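Local coordinates for protein BauA (Acinetobacter baumannii, PDB 6HCP) that imports iron across the outer membrane as the TonB-dependent receptor for the ferric form of the siderophore preacinetobactin, at residues T37-S47 with T64-D74; F173-S182 with T697-F706. All coordinates share one frame; numbering follows the deposited sequence.

Interaction 1: residues T37-S47 with T64-D74; sequences TYAGGQVATSS and TISYTDKYIED. With EDO (1,2-ethanediol), chain U; EDO (1,2-ethanediol), chain H; EDO (1,2-ethanediol), chain K; EDO (1,2-ethanediol), chain I.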
loop_
_atom_site.group_PDB
_atom_site.type_symbol
_atom_site.label_atom_id
_atom_site.label_comp_id
_atom_site.label_asym_id
_atom_site.label_seq_id
_atom_site.Cartn_x
_atom_site.Cartn_y
_atom_site.Cartn_z
ATOM N N THR A 37 24.839 -14.941 -24.438
ATOM C CA THR A 37 24.012 -14.613 -23.266
ATOM C C THR A 37 24.206 -15.694 -22.200
ATOM O O THR A 37 24.255 -16.873 -22.501
ATOM C CB THR A 37 22.549 -14.446 -23.694
ATOM O OG1 THR A 37 22.375 -13.187 -24.345
ATOM C CG2 THR A 37 21.581 -14.512 -22.540
ATOM N N TYR A 38 24.332 -15.289 -20.936
ATOM C CA TYR A 38 24.507 -16.222 -19.844
ATOM C C TYR A 38 23.143 -16.813 -19.452
ATOM O O TYR A 38 22.102 -16.285 -19.820
ATOM C CB TYR A 38 25.180 -15.514 -18.669
ATOM C CG TYR A 38 25.832 -16.414 -17.657
ATOM C CD1 TYR A 38 26.966 -17.135 -17.962
ATOM C CD2 TYR A 38 25.344 -16.489 -16.366
ATOM C CE1 TYR A 38 27.567 -17.959 -17.030
ATOM C CE2 TYR A 38 25.938 -17.295 -15.415
ATOM C CZ TYR A 38 27.041 -18.056 -15.757
ATOM O OH TYR A 38 27.659 -18.809 -14.817
ATOM N N ALA A 39 23.182 -17.923 -18.721
ATOM C CA ALA A 39 21.979 -18.527 -18.153
ATOM C C ALA A 39 21.148 -17.442 -17.458
ATOM O O ALA A 39 21.689 -16.629 -16.715
ATOM C CB ALA A 39 22.392 -19.604 -17.183
ATOM N N GLY A 40 19.845 -17.413 -17.744
ATOM C CA GLY A 40 18.949 -16.388 -17.241
ATOM C C GLY A 40 18.576 -15.356 -18.290
ATOM O O GLY A 40 17.555 -14.693 -18.163
ATOM N N GLY A 41 19.480 -15.096 -19.240
ATOM C CA GLY A 41 19.213 -14.189 -20.339
ATOM C C GLY A 41 19.384 -12.706 -19.980
ATOM O O GLY A 41 19.146 -11.851 -20.831
ATOM N N GLN A 42 19.859 -12.403 -18.767
ATOM C CA GLN A 42 19.864 -10.996 -18.313
ATOM C C GLN A 42 21.275 -10.384 -18.323
ATOM O O GLN A 42 21.403 -9.156 -18.328
ATOM C CB GLN A 42 19.162 -10.914 -16.963
ATOM C CG GLN A 42 17.657 -11.124 -17.137
ATOM C CD GLN A 42 16.940 -11.274 -15.826
ATOM O OE1 GLN A 42 17.569 -11.632 -14.831
ATOM N NE2 GLN A 42 15.669 -10.859 -15.807
ATOM N N VAL A 43 22.294 -11.230 -18.398
ATOM C CA VAL A 43 23.685 -10.825 -18.411
ATOM C C VAL A 43 24.380 -11.530 -19.578
ATOM O O VAL A 43 24.050 -12.681 -19.912
ATOM C CB VAL A 43 24.311 -11.190 -17.060
ATOM C CG1 VAL A 43 25.829 -11.217 -17.098
ATOM C CG2 VAL A 43 23.799 -10.255 -15.971
ATOM N N ALA A 44 25.338 -10.844 -20.195
ATOM C CA ALA A 44 26.122 -11.402 -21.314
ATOM C C ALA A 44 27.457 -11.946 -20.800
ATOM O O ALA A 44 27.896 -11.638 -19.698
ATOM C CB ALA A 44 26.310 -10.345 -22.369
ATOM N N THR A 45 28.116 -12.767 -21.626
ATOM C CA THR A 45 29.288 -13.503 -21.180
ATOM C C THR A 45 30.579 -12.753 -21.524
ATOM O O THR A 45 31.656 -13.202 -21.163
ATOM C CB THR A 45 29.324 -14.905 -21.804
ATOM O OG1 THR A 45 29.182 -14.719 -23.212
ATOM C CG2 THR A 45 28.214 -15.797 -21.292
ATOM N N SER A 46 30.464 -11.687 -22.314
ATOM C CA SER A 46 31.629 -10.889 -22.688
ATOM C C SER A 46 31.277 -9.404 -22.606
ATOM O O SER A 46 30.095 -9.025 -22.636
ATOM C CB SER A 46 32.115 -11.261 -24.068
ATOM O OG SER A 46 31.155 -10.895 -25.039
ATOM N N SER A 47 32.318 -8.568 -22.613
ATOM C CA SER A 47 32.145 -7.137 -22.690
ATOM C C SER A 47 33.367 -6.509 -23.363
ATOM O O SER A 47 34.416 -7.154 -23.542
ATOM C CB SER A 47 31.894 -6.538 -21.319
ATOM O OG SER A 47 33.067 -6.628 -20.509
ATOM N N THR A 64 33.854 -6.670 -14.368
ATOM C CA THR A 64 33.017 -6.272 -15.481
ATOM C C THR A 64 31.654 -6.969 -15.387
ATOM O O THR A 64 31.541 -8.074 -14.852
ATOM C CB THR A 64 33.634 -6.643 -16.829
ATOM O OG1 THR A 64 33.909 -8.052 -16.820
ATOM C CG2 THR A 64 34.882 -5.834 -17.112
ATOM N N ILE A 65 30.629 -6.290 -15.899
ATOM C CA ILE A 65 29.312 -6.910 -16.050
ATOM C C ILE A 65 28.632 -6.290 -17.258
ATOM O O ILE A 65 28.850 -5.112 -17.571
ATOM C CB ILE A 65 28.467 -6.761 -14.766
ATOM C CG1 ILE A 65 27.143 -7.521 -14.911
ATOM C CG2 ILE A 65 28.229 -5.298 -14.437
ATOM C CD1 ILE A 65 26.728 -8.283 -13.703
ATOM N N SER A 66 27.889 -7.114 -18.002
ATOM C CA SER A 66 27.122 -6.628 -19.132
ATOM C C SER A 66 25.665 -7.080 -19.010
ATOM O O SER A 66 25.401 -8.274 -18.949
ATOM C CB SER A 66 27.721 -7.117 -20.417
ATOM O OG SER A 66 26.906 -6.773 -21.521
ATOM N N TYR A 67 24.757 -6.109 -19.000
ATOM C CA TYR A 67 23.314 -6.364 -18.915
ATOM C C TYR A 67 22.731 -6.394 -20.326
ATOM O O TYR A 67 23.051 -5.547 -21.159
ATOM C CB TYR A 67 22.628 -5.277 -18.095
ATOM C CG TYR A 67 23.174 -5.128 -16.703
ATOM C CD1 TYR A 67 22.826 -6.021 -15.704
ATOM C CD2 TYR A 67 24.070 -4.108 -16.384
ATOM C CE1 TYR A 67 23.395 -5.943 -14.440
ATOM C CE2 TYR A 67 24.642 -4.023 -15.123
ATOM C CZ TYR A 67 24.215 -4.876 -14.117
ATOM O OH TYR A 67 24.826 -4.855 -12.889
ATOM N N THR A 68 21.771 -7.299 -20.540
ATOM C CA THR A 68 21.097 -7.419 -21.850
ATOM C C THR A 68 19.880 -6.497 -21.913
ATOM O O THR A 68 19.310 -6.089 -20.893
ATOM C CB THR A 68 20.696 -8.872 -22.143
ATOM O OG1 THR A 68 19.672 -9.234 -21.213
ATOM C CG2 THR A 68 21.856 -9.837 -22.022
ATOM N N ASP A 69 19.412 -6.284 -23.141
ATOM C CA ASP A 69 18.200 -5.562 -23.396
ATOM C C ASP A 69 16.997 -6.283 -22.757
ATOM O O ASP A 69 16.039 -5.624 -22.410
ATOM C CB ASP A 69 17.994 -5.284 -24.889
ATOM C CG ASP A 69 18.036 -6.492 -25.823
ATOM O OD1 ASP A 69 18.577 -7.546 -25.450
ATOM O OD2 ASP A 69 17.503 -6.358 -26.914
ATOM N N LYS A 70 17.061 -7.605 -22.604
ATOM C CA LYS A 70 15.982 -8.343 -21.925
ATOM C C LYS A 70 15.895 -7.882 -20.457
ATOM O O LYS A 70 14.810 -7.605 -19.938
ATOM C CB LYS A 70 16.196 -9.856 -22.042
ATOM C CG LYS A 70 15.172 -10.728 -21.294
ATOM C CD LYS A 70 13.727 -10.359 -21.595
ATOM C CE LYS A 70 12.715 -11.452 -21.289
ATOM N NZ LYS A 70 12.773 -11.888 -19.870
ATOM N N TYR A 71 17.052 -7.736 -19.795
ATOM C CA TYR A 71 17.086 -7.214 -18.407
ATOM C C TYR A 71 16.518 -5.796 -18.341
ATOM O O TYR A 71 15.682 -5.483 -17.499
ATOM C CB TYR A 71 18.501 -7.253 -17.831
ATOM C CG TYR A 71 18.588 -6.828 -16.389
ATOM C CD1 TYR A 71 17.984 -7.570 -15.388
ATOM C CD2 TYR A 71 19.221 -5.649 -16.030
ATOM C CE1 TYR A 71 18.097 -7.212 -14.055
ATOM C CE2 TYR A 71 19.349 -5.277 -14.704
ATOM C CZ TYR A 71 18.783 -6.060 -13.710
ATOM O OH TYR A 71 18.888 -5.686 -12.396
ATOM N N ILE A 72 16.893 -4.959 -19.309
ATOM C CA ILE A 72 16.437 -3.608 -19.351
ATOM C C ILE A 72 14.900 -3.578 -19.407
ATOM O O ILE A 72 14.256 -2.761 -18.723
ATOM C CB ILE A 72 17.093 -2.853 -20.518
ATOM C CG1 ILE A 72 18.616 -2.769 -20.345
ATOM C CG2 ILE A 72 16.473 -1.490 -20.692
ATOM C CD1 ILE A 72 19.320 -2.267 -21.578
ATOM N N GLU A 73 14.307 -4.383 -20.297
ATOM C CA GLU A 73 12.847 -4.372 -20.429
ATOM C C GLU A 73 12.223 -4.998 -19.168
ATOM O O GLU A 73 11.158 -4.569 -18.733
ATOM C CB GLU A 73 12.387 -5.091 -21.702
ATOM C CG GLU A 73 12.670 -4.326 -22.992
ATOM C CD GLU A 73 11.865 -3.069 -23.296
ATOM O OE1 GLU A 73 12.391 -2.241 -24.095
ATOM O OE2 GLU A 73 10.703 -2.920 -22.784
ATOM N N ASP A 74 12.888 -5.998 -18.583
ATOM C CA ASP A 74 12.359 -6.657 -17.381
ATOM C C ASP A 74 12.275 -5.683 -16.192
ATOM O O ASP A 74 11.353 -5.775 -15.376
ATOM C CB ASP A 74 13.166 -7.895 -17.021
ATOM C CG ASP A 74 12.882 -9.088 -17.930
ATOM O OD1 ASP A 74 11.862 -9.050 -18.656
ATOM O OD2 ASP A 74 13.692 -10.026 -17.920
HETATM C C1 EDO U . 20.525 -13.773 -14.593
HETATM O O1 EDO U . 21.009 -13.149 -13.382
HETATM C C2 EDO U . 21.615 -13.613 -15.648
HETATM O O2 EDO U . 21.094 -13.804 -16.939
HETATM C C1 EDO H . 30.835 -9.829 -18.740
HETATM O O1 EDO H . 32.158 -10.388 -18.658
HETATM C C2 EDO H . 29.956 -10.358 -17.606
HETATM O O2 EDO H . 28.647 -9.739 -17.672
HETATM C C1 EDO K . 8.618 -7.384 -14.637
HETATM O O1 EDO K . 9.651 -7.823 -15.593
HETATM C C2 EDO K . 8.842 -8.157 -13.322
HETATM O O2 EDO K . 10.100 -7.782 -12.721
HETATM C C1 EDO I . 17.720 -11.813 -11.494
HETATM O O1 EDO I . 18.616 -11.791 -12.663
HETATM C C2 EDO I . 17.509 -10.441 -10.859
HETATM O O2 EDO I . 16.677 -9.578 -11.623
HETATM O O HOH W 1 28.311 -7.317 -23.648
HETATM O O HOH W 2 34.286 -8.879 -19.616
#
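Asp74 OD2 is gripped twice: Gln42 NE2 reaches it from the other segment at 3.0 Å, on its anti side, while Lys70 NZ, one helical turn back, takes the syn lone pair at 2.8 Å as a salt bridge. Arg670 of the barrel binds the other carboxylate oxygen, so two cationic partners probably favour the charged form of Asp74. Gln42 gets there because its chain runs out extended beyond CG and crosses Tyr71 at about a right angle, amide and ring planes 76° apart, with Gln42 CB 3.8 Å from Tyr71 CB. Thr68 ties the loop to the start of the helix. Its OG1, set between backbone N and carbonyl carbon (chi1 67°), donates 2.7 Å to Gly41 O on a lone pair and also accepts a weak bond from Tyr71 N. Next to it, Thr68 N bonds Gln42 O, and Ala44 N bonds Ser66 O at 2.9 Å, bridging Val43 to Tyr67. Further along, a water accepts from Ser66 OG and donates to Ser46 O, the water lying 2.7 Å from Ser46 O. Thr68 is thus the N-cap of helix 69-75, and the N-terminal loop is pinned to this strand-helix junction of the TonB-dependent receptor plug.

Interaction 2: residues F173-S182 with T697-F706; sequences FARLTTTYMS and TYMLSVSYDF. With C8E ((hydroxyethyloxy)tri(ethyloxy)octane), chain B; EDO (1,2-ethanediol), chain R.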
loop_
_atom_site.group_PDB
_atom_site.type_symbol
_atom_site.label_atom_id
_atom_site.label_comp_id
_atom_site.label_asym_id
_atom_site.label_seq_id
_atom_site.Cartn_x
_atom_site.Cartn_y
_atom_site.Cartn_z
ATOM N N PHE A 173 11.745 -8.390 -37.533
ATOM C CA PHE A 173 11.353 -8.170 -36.155
ATOM C C PHE A 173 10.552 -6.882 -36.060
ATOM O O PHE A 173 10.920 -5.875 -36.664
ATOM C CB PHE A 173 12.592 -8.067 -35.265
ATOM C CG PHE A 173 12.284 -7.758 -33.824
ATOM C CD1 PHE A 173 11.807 -8.748 -32.983
ATOM C CD2 PHE A 173 12.580 -6.515 -33.289
ATOM C CE1 PHE A 173 11.616 -8.502 -31.634
ATOM C CE2 PHE A 173 12.376 -6.264 -31.940
ATOM C CZ PHE A 173 11.879 -7.250 -31.120
ATOM N N ALA A 174 9.439 -6.924 -35.324
ATOM C CA ALA A 174 8.691 -5.726 -35.037
ATOM C C ALA A 174 7.938 -5.891 -33.713
ATOM O O ALA A 174 7.194 -6.854 -33.523
ATOM C CB ALA A 174 7.756 -5.400 -36.174
ATOM N N ARG A 175 8.240 -5.009 -32.756
ATOM C CA ARG A 175 7.683 -5.119 -31.420
ATOM C C ARG A 175 7.156 -3.748 -31.004
ATOM O O ARG A 175 7.813 -2.740 -31.222
ATOM C CB ARG A 175 8.710 -5.684 -30.434
ATOM C CG ARG A 175 8.260 -5.625 -28.978
ATOM C CD ARG A 175 9.328 -6.153 -28.048
ATOM N NE ARG A 175 9.469 -7.576 -28.233
ATOM C CZ ARG A 175 10.506 -8.296 -27.856
ATOM N NH1 ARG A 175 11.509 -7.729 -27.199
ATOM N NH2 ARG A 175 10.545 -9.577 -28.176
ATOM N N LEU A 176 5.903 -3.724 -30.537
ATOM C CA LEU A 176 5.336 -2.562 -29.919
ATOM C C LEU A 176 5.163 -2.827 -28.417
ATOM O O LEU A 176 4.620 -3.856 -28.023
ATOM C CB LEU A 176 3.993 -2.233 -30.575
ATOM C CG LEU A 176 3.186 -1.150 -29.871
ATOM C CD1 LEU A 176 3.857 0.205 -30.022
ATOM C CD2 LEU A 176 1.762 -1.103 -30.401
ATOM N N THR A 177 5.553 -1.836 -27.610
ATOM C CA THR A 177 5.392 -1.864 -26.157
ATOM C C THR A 177 4.677 -0.581 -25.719
ATOM O O THR A 177 5.027 0.513 -26.138
ATOM C CB THR A 177 6.749 -2.002 -25.448
ATOM O OG1 THR A 177 7.463 -3.119 -25.967
ATOM C CG2 THR A 177 6.609 -2.176 -23.951
ATOM N N THR A 178 3.626 -0.722 -24.904
ATOM C CA THR A 178 3.011 0.435 -24.277
ATOM C C THR A 178 3.403 0.444 -22.795
ATOM O O THR A 178 3.635 -0.608 -22.204
ATOM C CB THR A 178 1.484 0.472 -24.436
ATOM O OG1 THR A 178 0.979 -0.735 -23.872
ATOM C CG2 THR A 178 1.056 0.653 -25.879
ATOM N N THR A 179 3.522 1.652 -22.243
ATOM C CA THR A 179 4.027 1.836 -20.888
ATOM C C THR A 179 3.098 2.770 -20.114
ATOM O O THR A 179 2.598 3.780 -20.626
ATOM C CB THR A 179 5.491 2.329 -20.858
ATOM O OG1 THR A 179 5.628 3.646 -21.387
ATOM C CG2 THR A 179 6.424 1.424 -21.623
ATOM N N TYR A 180 3.072 2.508 -18.807
ATOM C CA TYR A 180 2.520 3.376 -17.801
ATOM C C TYR A 180 3.525 3.469 -16.639
ATOM O O TYR A 180 4.148 2.478 -16.252
ATOM C CB TYR A 180 1.169 2.827 -17.320
ATOM C CG TYR A 180 0.707 3.339 -15.988
ATOM C CD1 TYR A 180 -0.030 4.501 -15.866
ATOM C CD2 TYR A 180 1.040 2.666 -14.829
ATOM C CE1 TYR A 180 -0.434 4.971 -14.626
ATOM C CE2 TYR A 180 0.644 3.119 -13.586
ATOM C CZ TYR A 180 -0.120 4.263 -13.484
ATOM O OH TYR A 180 -0.463 4.682 -12.225
ATOM N N MET A 181 3.609 4.667 -16.068
ATOM C CA MET A 181 4.258 4.867 -14.801
ATOM C C MET A 181 3.395 5.824 -13.985
ATOM O O MET A 181 2.858 6.791 -14.502
ATOM C CB MET A 181 5.676 5.441 -14.971
ATOM C CG MET A 181 6.358 5.739 -13.647
ATOM S SD MET A 181 8.149 6.112 -13.834
ATOM C CE MET A 181 8.148 7.523 -14.930
ATOM N N SER A 182 3.217 5.514 -12.701
ATOM C CA SER A 182 2.400 6.358 -11.833
ATOM C C SER A 182 3.020 7.752 -11.735
ATOM O O SER A 182 4.245 7.898 -11.878
ATOM C CB SER A 182 2.227 5.712 -10.479
ATOM O OG SER A 182 3.464 5.537 -9.807
ATOM N N THR A 697 6.711 3.790 -6.658
ATOM C CA THR A 697 6.481 4.081 -8.054
ATOM C C THR A 697 5.953 2.795 -8.708
ATOM O O THR A 697 6.556 1.728 -8.569
ATOM C CB THR A 697 7.764 4.585 -8.752
ATOM O OG1 THR A 697 8.212 5.806 -8.158
ATOM C CG2 THR A 697 7.567 4.818 -10.227
ATOM N N TYR A 698 4.814 2.921 -9.408
ATOM C CA TYR A 698 4.181 1.785 -10.117
ATOM C C TYR A 698 4.526 1.874 -11.607
ATOM O O TYR A 698 4.474 2.955 -12.184
ATOM C CB TYR A 698 2.657 1.803 -9.928
ATOM C CG TYR A 698 2.139 1.810 -8.502
ATOM C CD1 TYR A 698 2.092 2.977 -7.753
ATOM C CD2 TYR A 698 1.618 0.667 -7.921
ATOM C CE1 TYR A 698 1.604 2.994 -6.452
ATOM C CE2 TYR A 698 1.178 0.655 -6.604
ATOM C CZ TYR A 698 1.120 1.833 -5.888
ATOM O OH TYR A 698 0.588 1.874 -4.624
ATOM N N MET A 699 4.882 0.743 -12.220
ATOM C CA MET A 699 5.167 0.685 -13.660
ATOM C C MET A 699 4.457 -0.520 -14.285
ATOM O O MET A 699 4.537 -1.638 -13.760
ATOM C CB MET A 699 6.671 0.565 -13.929
ATOM C CG MET A 699 7.489 1.766 -13.414
ATOM S SD MET A 699 9.201 1.632 -13.964
ATOM C CE MET A 699 10.012 2.897 -12.977
ATOM N N LEU A 700 3.767 -0.272 -15.406
ATOM C CA LEU A 700 3.156 -1.343 -16.206
ATOM C C LEU A 700 3.657 -1.262 -17.646
ATOM O O LEU A 700 3.773 -0.173 -18.184
ATOM C CB LEU A 700 1.635 -1.188 -16.186
ATOM C CG LEU A 700 0.983 -1.216 -14.799
ATOM C CD1 LEU A 700 -0.477 -0.786 -14.882
ATOM C CD2 LEU A 700 1.111 -2.588 -14.162
ATOM N N SER A 701 3.849 -2.426 -18.274
ATOM C CA SER A 701 4.076 -2.450 -19.693
ATOM C C SER A 701 3.458 -3.701 -20.315
ATOM O O SER A 701 3.375 -4.751 -19.681
ATOM C CB SER A 701 5.544 -2.318 -20.051
ATOM O OG SER A 701 6.290 -3.460 -19.697
ATOM N N VAL A 702 3.139 -3.574 -21.609
ATOM C CA VAL A 702 2.651 -4.668 -22.434
ATOM C C VAL A 702 3.372 -4.607 -23.781
ATOM O O VAL A 702 3.393 -3.552 -24.404
ATOM C CB VAL A 702 1.128 -4.569 -22.634
ATOM C CG1 VAL A 702 0.614 -5.661 -23.558
ATOM C CG2 VAL A 702 0.392 -4.591 -21.304
ATOM N N SER A 703 3.962 -5.731 -24.204
ATOM C CA SER A 703 4.605 -5.812 -25.491
ATOM C C SER A 703 3.909 -6.867 -26.367
ATOM O O SER A 703 3.452 -7.898 -25.883
ATOM C CB SER A 703 6.067 -6.112 -25.347
ATOM O OG SER A 703 6.266 -7.476 -25.022
ATOM N N TYR A 704 3.887 -6.578 -27.671
ATOM C CA TYR A 704 3.343 -7.454 -28.698
ATOM C C TYR A 704 4.325 -7.508 -29.874
ATOM O O TYR A 704 4.732 -6.458 -30.393
ATOM C CB TYR A 704 1.989 -6.916 -29.163
ATOM C CG TYR A 704 1.367 -7.685 -30.306
ATOM C CD1 TYR A 704 0.544 -8.773 -30.064
ATOM C CD2 TYR A 704 1.490 -7.247 -31.614
ATOM C CE1 TYR A 704 -0.116 -9.427 -31.093
ATOM C CE2 TYR A 704 0.860 -7.906 -32.657
ATOM C CZ TYR A 704 0.071 -9.013 -32.398
ATOM O OH TYR A 704 -0.509 -9.698 -33.425
ATOM N N ASP A 705 4.664 -8.736 -30.300
ATOM C CA ASP A 705 5.530 -8.968 -31.461
ATOM C C ASP A 705 4.674 -9.276 -32.703
ATOM O O ASP A 705 3.891 -10.232 -32.708
ATOM C CB ASP A 705 6.476 -10.137 -31.201
ATOM C CG ASP A 705 7.584 -9.826 -30.200
ATOM O OD1 ASP A 705 7.435 -8.857 -29.438
ATOM O OD2 ASP A 705 8.526 -10.605 -30.130
ATOM N N PHE A 706 4.840 -8.465 -33.747
ATOM C CA PHE A 706 4.101 -8.619 -35.003
ATOM C C PHE A 706 4.707 -9.762 -35.830
ATOM O O PHE A 706 4.066 -10.240 -36.772
ATOM C CB PHE A 706 4.082 -7.311 -35.792
ATOM C CG PHE A 706 3.285 -6.198 -35.160
ATOM C CD1 PHE A 706 3.863 -5.358 -34.221
ATOM C CD2 PHE A 706 1.972 -5.964 -35.530
ATOM C CE1 PHE A 706 3.137 -4.323 -33.658
ATOM C CE2 PHE A 706 1.247 -4.929 -34.962
ATOM C CZ PHE A 706 1.831 -4.109 -34.027
ATOM O OXT PHE A 706 5.751 -10.339 -35.499
HETATM C C2 C8E B . 1.818 -4.438 -1.466
HETATM C C3 C8E B . 0.917 -3.674 -0.493
HETATM C C4 C8E B . 1.702 -2.638 0.323
HETATM C C5 C8E B . 0.802 -1.781 1.226
HETATM C C6 C8E B . -0.083 -0.765 0.498
HETATM C C7 C8E B . 0.729 0.106 -0.453
HETATM C C8 C8E B . 0.694 -0.450 -1.877
HETATM O O9 C8E B . -0.620 -0.947 -2.134
HETATM C C10 C8E B . -0.789 -1.390 -3.476
HETATM C C11 C8E B . -1.611 -2.670 -3.463
HETATM O O12 C8E B . -0.954 -3.663 -4.254
HETATM C C13 C8E B . -1.572 -4.952 -4.151
HETATM C C14 C8E B . -1.668 -5.635 -5.516
HETATM O O15 C8E B . -0.633 -5.166 -6.390
HETATM C C16 C8E B . -1.071 -4.249 -7.401
HETATM C C17 C8E B . -0.163 -4.327 -8.630
HETATM O O18 C8E B . -0.343 -3.159 -9.438
HETATM C C19 C8E B . 0.567 -3.108 -10.532
HETATM C C20 C8E B . 1.287 -1.760 -10.573
HETATM C C1 EDO R . 0.428 -0.556 -20.459
HETATM O O1 EDO R . 0.056 0.725 -20.994
HETATM C C2 EDO R . -0.436 -0.919 -19.260
HETATM O O2 EDO R . -1.764 -0.442 -19.446
HETATM O O HOH W 3 8.523 -9.872 -34.487
#
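Tyr180, Phe706 and Leu176 bury the most surface here, through backbone bonds and apolar packing alike. The side chains of Tyr180 and Leu700 run alongside each other, pointing the same way, with Tyr180 CD2 3.8 Å from Leu700 CD1; Leu652 of a second subunit also packs on Tyr180. In Phe706, the last residue, CG stands anti to the carbonyl carbon (chi1 -68°), which brings the ring edge to Leu176, with Phe706 CE1 3.8 Å from Leu176 CB, while Tyr704 CE2 lies over the rim of one ring face. Phe706 N bonds Ala174 O at 2.9 Å, and a water bridges Phe706 OXT to Ala174 N. Alternating backbone bonds run from there to Tyr698, whose N is held by Ser182 OG at 3.0 Å. On the face of Thr177 and Ser701, Arg175 holds Asp705 side-on: NE meets OD1 at 2.7 Å with an N-H...O angle of 179°, and NH2 meets OD2 at 3.0 Å, the two flat groups 23° apart. Phe173 CZ sits over the guanidinium centre. The chemistry suits a barrel wall: a largely apolar outer face, Thr178 excepted, where detergent touches Leu700, and a mixed inner one of ion pair, hydroxyls, Met181 and Met699.

In the fold
Interaction 1 belongs to the N-terminal plug and interaction 2 to the barrel around it; their centres lie 20 Å apart and their nearest atoms about 4 Å, without touching. They follow in series along the chain. The segments of interaction 1 are 17 residues apart, whereas 173-182 and 697-706 are 515 apart, because pairing the first long barrel strand with the last closes the cylinder. Strand 665-674, the neighbour of 697-705, connects the two: its Arg670 binds Asp74 and touches Ser701. Gln76 and Lys78, just past the plug helix, pack against the inner side of the closing strands. The plug is thus anchored near the barrel seam, consistent with the gated-channel design of TonB-dependent receptors.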